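PDB 6RSX: regulatory Subunit of Protein Kinase A (cAMP-dependent) from Euglena gracilis from Euglena gracilis, which binds cyclic AMP in two tandem cyclic nucleotide-binding domains and probably holds the kinase catalytic subunit inactive until cAMP releases it. Local coordinates for residues Lys25-Leu39 / Ser52-Thr64. Numbering follows the deposited sequence.
Sequences KQLNPETKARIEKCL and SLEVVYSSMFEKT
Tyr-57 projects from helix 52-59 into a cradle of side chains along helix 29-39. The aliphatic stem of Lys-32 lies over one face of the ring in a CH-pi contact, with CG 3.8 Å from the ring centroid and only 16° off the normal; because CG stands anti to the backbone N and the chain beyond is extended, CD follows over CD2. Ile-35 CG2 meets the ring edge at CD1, in plane, 3.8 Å away. Glu-36 crosses the phenol end at about a right angle, its methylene carbon CG against CZ and OH. With an alanine here instead of Tyr-57, the Lys-32 stem and Ile-35 CG2 would probably lose the ring they lie against, leaving a gap between the two helices.

Aliphatic packing continues beyond the ring. Ahead of helix 29-39, Leu-27 sets CD1 3.7 Å from Tyr-57 CB and presses CD2 tightly on Ser-58 CB at 3.3 Å. The Glu-54 chain bends at chi2 and brings OE2 against CG and CD2 of the same leucine, a van der Waals contact. Deeper in, Ile-35 CG2 reaches Met-60 SD at 4.0 Å, and Leu-39 CD1 meets Val-56 CG1 tip to tip at 3.8 Å; Phe-45 of helix 43-46 adjoins Leu-39, Val-56 and Met-60. The helices, their axes 9.2 Å apart and crossing at 106°, probably correspond with helix 43-46 to the N3A motif that precedes the barrel in cyclic nucleotide-binding domains, and Met-60 leads into strand 61-65 at the border of the cupin-type beta barrel.

Polar contact is peripheral. Arg-34 bridges to Glu-62 on that strand through NH2 and OE2, 3.2 Å apart, with OE2 at the guanidinium edge, near its plane; the hydrogen bond within it is weak and bent, and the guanidinium and carboxylate planes stand 76° apart. Its NE pairs with Glu-85, so the arginine links helix 29-39 to two acids of the barrel.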
loop_
_atom_site.group_PDB
_atom_site.type_symbol
_atom_site.label_atom_id
_atom_site.label_comp_id
_atom_site.label_asym_id
_atom_site.label_seq_id
_atom_site.Cartn_x
_atom_site.Cartn_y
_atom_site.Cartn_z
ATOM N N LYS A 25 32.221 5.250 -4.678
ATOM C CA LYS A 25 32.287 4.923 -3.261
ATOM C C LYS A 25 31.490 3.652 -2.989
ATOM O O LYS A 25 30.360 3.500 -3.461
ATOM C CB LYS A 25 31.760 6.080 -2.406
ATOM C CG LYS A 25 30.247 6.238 -2.410
ATOM C CD LYS A 25 29.774 7.189 -1.318
ATOM C CE LYS A 25 30.318 8.567 -1.519
ATOM N NZ LYS A 25 29.454 9.603 -0.877
ATOM N N GLN A 26 32.092 2.736 -2.243
ATOM C CA GLN A 26 31.468 1.454 -1.965
ATOM C C GLN A 26 30.456 1.579 -0.835
ATOM O O GLN A 26 30.707 2.236 0.180
ATOM C CB GLN A 26 32.522 0.405 -1.593
ATOM C CG GLN A 26 33.504 0.052 -2.704
ATOM C CD GLN A 26 32.824 -0.549 -3.920
ATOM O OE1 GLN A 26 32.385 -1.703 -3.901
ATOM N NE2 GLN A 26 32.736 0.235 -4.992
ATOM N N LEU A 27 29.307 0.938 -1.013
ATOM C CA LEU A 27 28.406 0.746 0.112
ATOM C C LEU A 27 29.125 0.016 1.233
ATOM O O LEU A 27 30.062 -0.750 1.000
ATOM C CB LEU A 27 27.182 -0.078 -0.299
ATOM C CG LEU A 27 26.395 0.378 -1.521
ATOM C CD1 LEU A 27 25.220 -0.578 -1.738
ATOM C CD2 LEU A 27 25.915 1.800 -1.352
ATOM N N ASN A 28 28.657 0.242 2.459
ATOM C CA ASN A 28 29.015 -0.574 3.604
ATOM C C ASN A 28 28.051 -1.753 3.585
ATOM O O ASN A 28 26.848 -1.539 3.777
ATOM C CB ASN A 28 28.857 0.194 4.909
ATOM C CG ASN A 28 29.208 -0.633 6.129
ATOM O OD1 ASN A 28 28.709 -1.754 6.331
ATOM N ND2 ASN A 28 30.060 -0.067 6.976
ATOM N N PRO A 29 28.516 -2.983 3.332
ATOM C CA PRO A 29 27.554 -4.093 3.173
ATOM C C PRO A 29 26.700 -4.303 4.407
ATOM O O PRO A 29 25.567 -4.780 4.281
ATOM C CB PRO A 29 28.444 -5.320 2.879
ATOM C CG PRO A 29 29.792 -4.762 2.490
ATOM C CD PRO A 29 29.921 -3.419 3.190
ATOM N N GLU A 30 27.216 -3.965 5.595
ATOM C CA GLU A 30 26.464 -4.140 6.838
ATOM C C GLU A 30 25.348 -3.109 6.964
ATOM O O GLU A 30 24.215 -3.435 7.344
ATOM C CB GLU A 30 27.409 -4.046 8.034
ATOM C CG GLU A 30 26.703 -4.060 9.378
ATOM N N THR A 31 25.657 -1.846 6.672
ATOM C CA THR A 31 24.610 -0.837 6.646
ATOM C C THR A 31 23.581 -1.145 5.577
ATOM O O THR A 31 22.379 -0.988 5.802
ATOM C CB THR A 31 25.238 0.534 6.406
ATOM O OG1 THR A 31 26.354 0.663 7.291
ATOM C CG2 THR A 31 24.240 1.610 6.703
ATOM N N LYS A 32 24.027 -1.588 4.400
ATOM C CA LYS A 32 23.071 -1.970 3.375
ATOM C C LYS A 32 22.121 -3.038 3.909
ATOM O O LYS A 32 20.903 -2.938 3.742
ATOM C CB LYS A 32 23.802 -2.464 2.126
ATOM C CG LYS A 32 22.880 -3.097 1.088
ATOM C CD LYS A 32 23.596 -3.430 -0.222
ATOM C CE LYS A 32 22.745 -4.372 -1.101
ATOM N NZ LYS A 32 23.194 -4.449 -2.516
ATOM N N ALA A 33 22.667 -4.042 4.586
ATOM C CA ALA A 33 21.807 -5.114 5.088
ATOM C C ALA A 33 20.802 -4.563 6.087
ATOM O O ALA A 33 19.613 -4.905 6.049
ATOM C CB ALA A 33 22.649 -6.227 5.718
ATOM N N ARG A 34 21.270 -3.698 6.978
ATOM C CA ARG A 34 20.413 -3.076 7.972
ATOM C C ARG A 34 19.310 -2.233 7.334
ATOM O O ARG A 34 18.139 -2.315 7.730
ATOM C CB ARG A 34 21.279 -2.235 8.895
ATOM C CG ARG A 34 20.520 -1.626 9.995
ATOM C CD ARG A 34 21.435 -0.973 11.026
ATOM N NE ARG A 34 20.650 -0.066 11.869
ATOM C CZ ARG A 34 21.159 0.945 12.555
ATOM N NH1 ARG A 34 22.473 1.205 12.497
ATOM N NH2 ARG A 34 20.358 1.739 13.260
ATOM N N ILE A 35 19.657 -1.405 6.345
ATOM C CA ILE A 35 18.627 -0.634 5.662
ATOM C C ILE A 35 17.641 -1.552 4.959
ATOM O O ILE A 35 16.414 -1.366 5.048
ATOM C CB ILE A 35 19.287 0.374 4.697
ATOM C CG1 ILE A 35 20.017 1.421 5.514
ATOM C CG2 ILE A 35 18.242 0.996 3.794
ATOM C CD1 ILE A 35 21.004 2.266 4.677
ATOM N N GLU A 36 18.153 -2.585 4.270
ATOM C CA GLU A 36 17.279 -3.529 3.587
ATOM C C GLU A 36 16.270 -4.144 4.546
ATOM O O GLU A 36 15.096 -4.305 4.196
ATOM C CB GLU A 36 18.100 -4.634 2.919
ATOM C CG GLU A 36 18.952 -4.178 1.764
ATOM C CD GLU A 36 19.776 -5.311 1.177
ATOM O OE1 GLU A 36 19.595 -6.473 1.606
ATOM O OE2 GLU A 36 20.609 -5.038 0.287
ATOM N N LYS A 37 16.708 -4.490 5.760
ATOM C CA LYS A 37 15.792 -5.107 6.733
ATOM C C LYS A 37 14.651 -4.162 7.064
ATOM O O LYS A 37 13.477 -4.562 7.146
ATOM C CB LYS A 37 16.552 -5.460 8.011
ATOM C CG LYS A 37 17.038 -6.902 8.104
ATOM C CD LYS A 37 18.257 -7.005 9.033
ATOM C CE LYS A 37 17.936 -6.535 10.448
ATOM N NZ LYS A 37 16.998 -7.419 11.210
ATOM N N CYS A 38 14.995 -2.890 7.252
ATOM C CA CYS A 38 14.010 -1.868 7.553
ATOM C C CYS A 38 13.071 -1.637 6.364
ATOM O O CYS A 38 11.854 -1.554 6.542
ATOM C CB CYS A 38 14.765 -0.599 7.977
ATOM S SG CYS A 38 13.755 0.838 8.268
ATOM N N LEU A 39 13.605 -1.576 5.137
ATOM C CA LEU A 39 12.813 -1.228 3.958
ATOM C C LEU A 39 11.995 -2.382 3.404
ATOM O O LEU A 39 11.150 -2.165 2.523
ATOM C CB LEU A 39 13.718 -0.693 2.847
ATOM C CG LEU A 39 14.552 0.548 3.205
ATOM C CD1 LEU A 39 15.225 1.052 1.961
ATOM C CD2 LEU A 39 13.738 1.689 3.846
ATOM N N SER A 52 18.899 2.903 -8.370
ATOM C CA SER A 52 18.349 3.766 -7.332
ATOM C C SER A 52 18.555 3.160 -5.949
ATOM O O SER A 52 18.810 3.883 -4.981
ATOM C CB SER A 52 16.870 4.020 -7.604
ATOM O OG SER A 52 16.719 4.890 -8.710
ATOM N N LEU A 53 18.441 1.830 -5.830
ATOM C CA LEU A 53 18.661 1.204 -4.530
ATOM C C LEU A 53 20.078 1.452 -4.049
ATOM O O LEU A 53 20.303 1.721 -2.862
ATOM C CB LEU A 53 18.362 -0.298 -4.595
ATOM C CG LEU A 53 16.875 -0.626 -4.681
ATOM C CD1 LEU A 53 16.684 -2.118 -4.622
ATOM C CD2 LEU A 53 16.137 0.033 -3.551
ATOM N N GLU A 54 21.047 1.418 -4.968
ATOM C CA GLU A 54 22.414 1.758 -4.596
ATOM C C GLU A 54 22.484 3.165 -4.021
ATOM O O GLU A 54 23.264 3.434 -3.095
ATOM C CB GLU A 54 23.335 1.628 -5.813
ATOM C CG GLU A 54 24.672 0.941 -5.548
ATOM C CD GLU A 54 25.727 1.862 -4.961
ATOM O OE1 GLU A 54 25.504 3.096 -4.912
ATOM O OE2 GLU A 54 26.791 1.347 -4.545
ATOM N N VAL A 55 21.695 4.094 -4.572
ATOM C CA VAL A 55 21.684 5.447 -4.021
ATOM C C VAL A 55 21.091 5.440 -2.617
ATOM O O VAL A 55 21.616 6.081 -1.699
ATOM C CB VAL A 55 20.910 6.397 -4.949
ATOM C CG1 VAL A 55 20.761 7.749 -4.296
ATOM C CG2 VAL A 55 21.609 6.518 -6.290
ATOM N N VAL A 56 19.986 4.716 -2.433
ATOM C CA VAL A 56 19.379 4.623 -1.111
ATOM C C VAL A 56 20.380 4.064 -0.109
ATOM O O VAL A 56 20.584 4.632 0.962
ATOM C CB VAL A 56 18.102 3.771 -1.170
ATOM C CG1 VAL A 56 17.558 3.539 0.245
ATOM C CG2 VAL A 56 17.070 4.433 -2.039
ATOM N N TYR A 57 21.049 2.949 -0.455
ATOM C CA TYR A 57 21.896 2.296 0.530
ATOM C C TYR A 57 23.122 3.112 0.880
ATOM O O TYR A 57 23.707 2.893 1.950
ATOM C CB TYR A 57 22.351 0.925 0.052
ATOM C CG TYR A 57 21.218 -0.037 -0.150
ATOM C CD1 TYR A 57 20.183 -0.129 0.774
ATOM C CD2 TYR A 57 21.174 -0.839 -1.279
ATOM C CE1 TYR A 57 19.126 -1.043 0.577
ATOM C CE2 TYR A 57 20.124 -1.756 -1.478
ATOM C CZ TYR A 57 19.114 -1.842 -0.553
ATOM O OH TYR A 57 18.086 -2.745 -0.764
ATOM N N SER A 58 23.555 4.014 -0.002
ATOM C CA SER A 58 24.688 4.859 0.325
ATOM C C SER A 58 24.287 6.205 0.930
ATOM O O SER A 58 25.122 6.834 1.593
ATOM C CB SER A 58 25.558 5.089 -0.931
ATOM O OG SER A 58 24.908 5.903 -1.899
ATOM N N SER A 59 23.036 6.638 0.741
ATOM C CA SER A 59 22.578 7.964 1.142
ATOM C C SER A 59 21.760 7.994 2.427
ATOM O O SER A 59 21.793 9.006 3.134
ATOM C CB SER A 59 21.723 8.593 0.026
ATOM O OG SER A 59 22.480 8.777 -1.173
ATOM N N MET A 60 20.977 6.952 2.742
ATOM C CA MET A 60 20.118 7.077 3.919
ATOM C C MET A 60 20.950 7.260 5.181
ATOM O O MET A 60 22.042 6.693 5.322
ATOM C CB MET A 60 19.202 5.849 4.059
ATOM C CG MET A 60 17.945 6.026 3.296
ATOM S SD MET A 60 16.761 4.723 3.630
ATOM C CE MET A 60 15.334 5.759 3.991
ATOM N N PHE A 61 20.444 8.063 6.105
ATOM C CA PHE A 61 21.124 8.325 7.361
ATOM C C PHE A 61 20.189 8.110 8.556
ATOM O O PHE A 61 18.956 8.179 8.444
ATOM C CB PHE A 61 21.700 9.754 7.405
ATOM C CG PHE A 61 20.693 10.855 7.138
ATOM C CD1 PHE A 61 20.340 11.203 5.832
ATOM C CD2 PHE A 61 20.130 11.550 8.183
ATOM C CE1 PHE A 61 19.415 12.253 5.581
ATOM C CE2 PHE A 61 19.213 12.600 7.949
ATOM C CZ PHE A 61 18.868 12.948 6.650
ATOM N N GLU A 62 20.809 7.890 9.716
ATOM C CA GLU A 62 20.078 7.555 10.948
ATOM C C GLU A 62 19.618 8.821 11.655
ATOM O O GLU A 62 20.327 9.840 11.688
ATOM C CB GLU A 62 20.966 6.759 11.907
ATOM C CG GLU A 62 21.453 5.455 11.368
ATOM C CD GLU A 62 22.386 4.729 12.342
ATOM O OE1 GLU A 62 23.515 4.379 11.934
ATOM O OE2 GLU A 62 21.991 4.519 13.512
ATOM N N LYS A 63 18.417 8.764 12.204
ATOM C CA LYS A 63 17.897 9.799 13.086
ATOM C C LYS A 63 17.208 9.086 14.236
ATOM O O LYS A 63 16.546 8.086 14.002
ATOM C CB LYS A 63 16.862 10.668 12.408
ATOM C CG LYS A 63 16.505 11.910 13.211
ATOM C CD LYS A 63 15.609 12.869 12.393
ATOM C CE LYS A 63 16.303 14.215 12.088
ATOM N NZ LYS A 63 17.771 14.091 11.731
ATOM N N THR A 64 17.337 9.607 15.444
ATOM C CA THR A 64 16.617 9.065 16.587
ATOM C C THR A 64 15.753 10.170 17.178
ATOM O O THR A 64 15.982 11.367 16.945
ATOM C CB THR A 64 17.572 8.500 17.651
ATOM O OG1 THR A 64 18.397 9.564 18.148
ATOM C CG2 THR A 64 18.468 7.443 17.048
#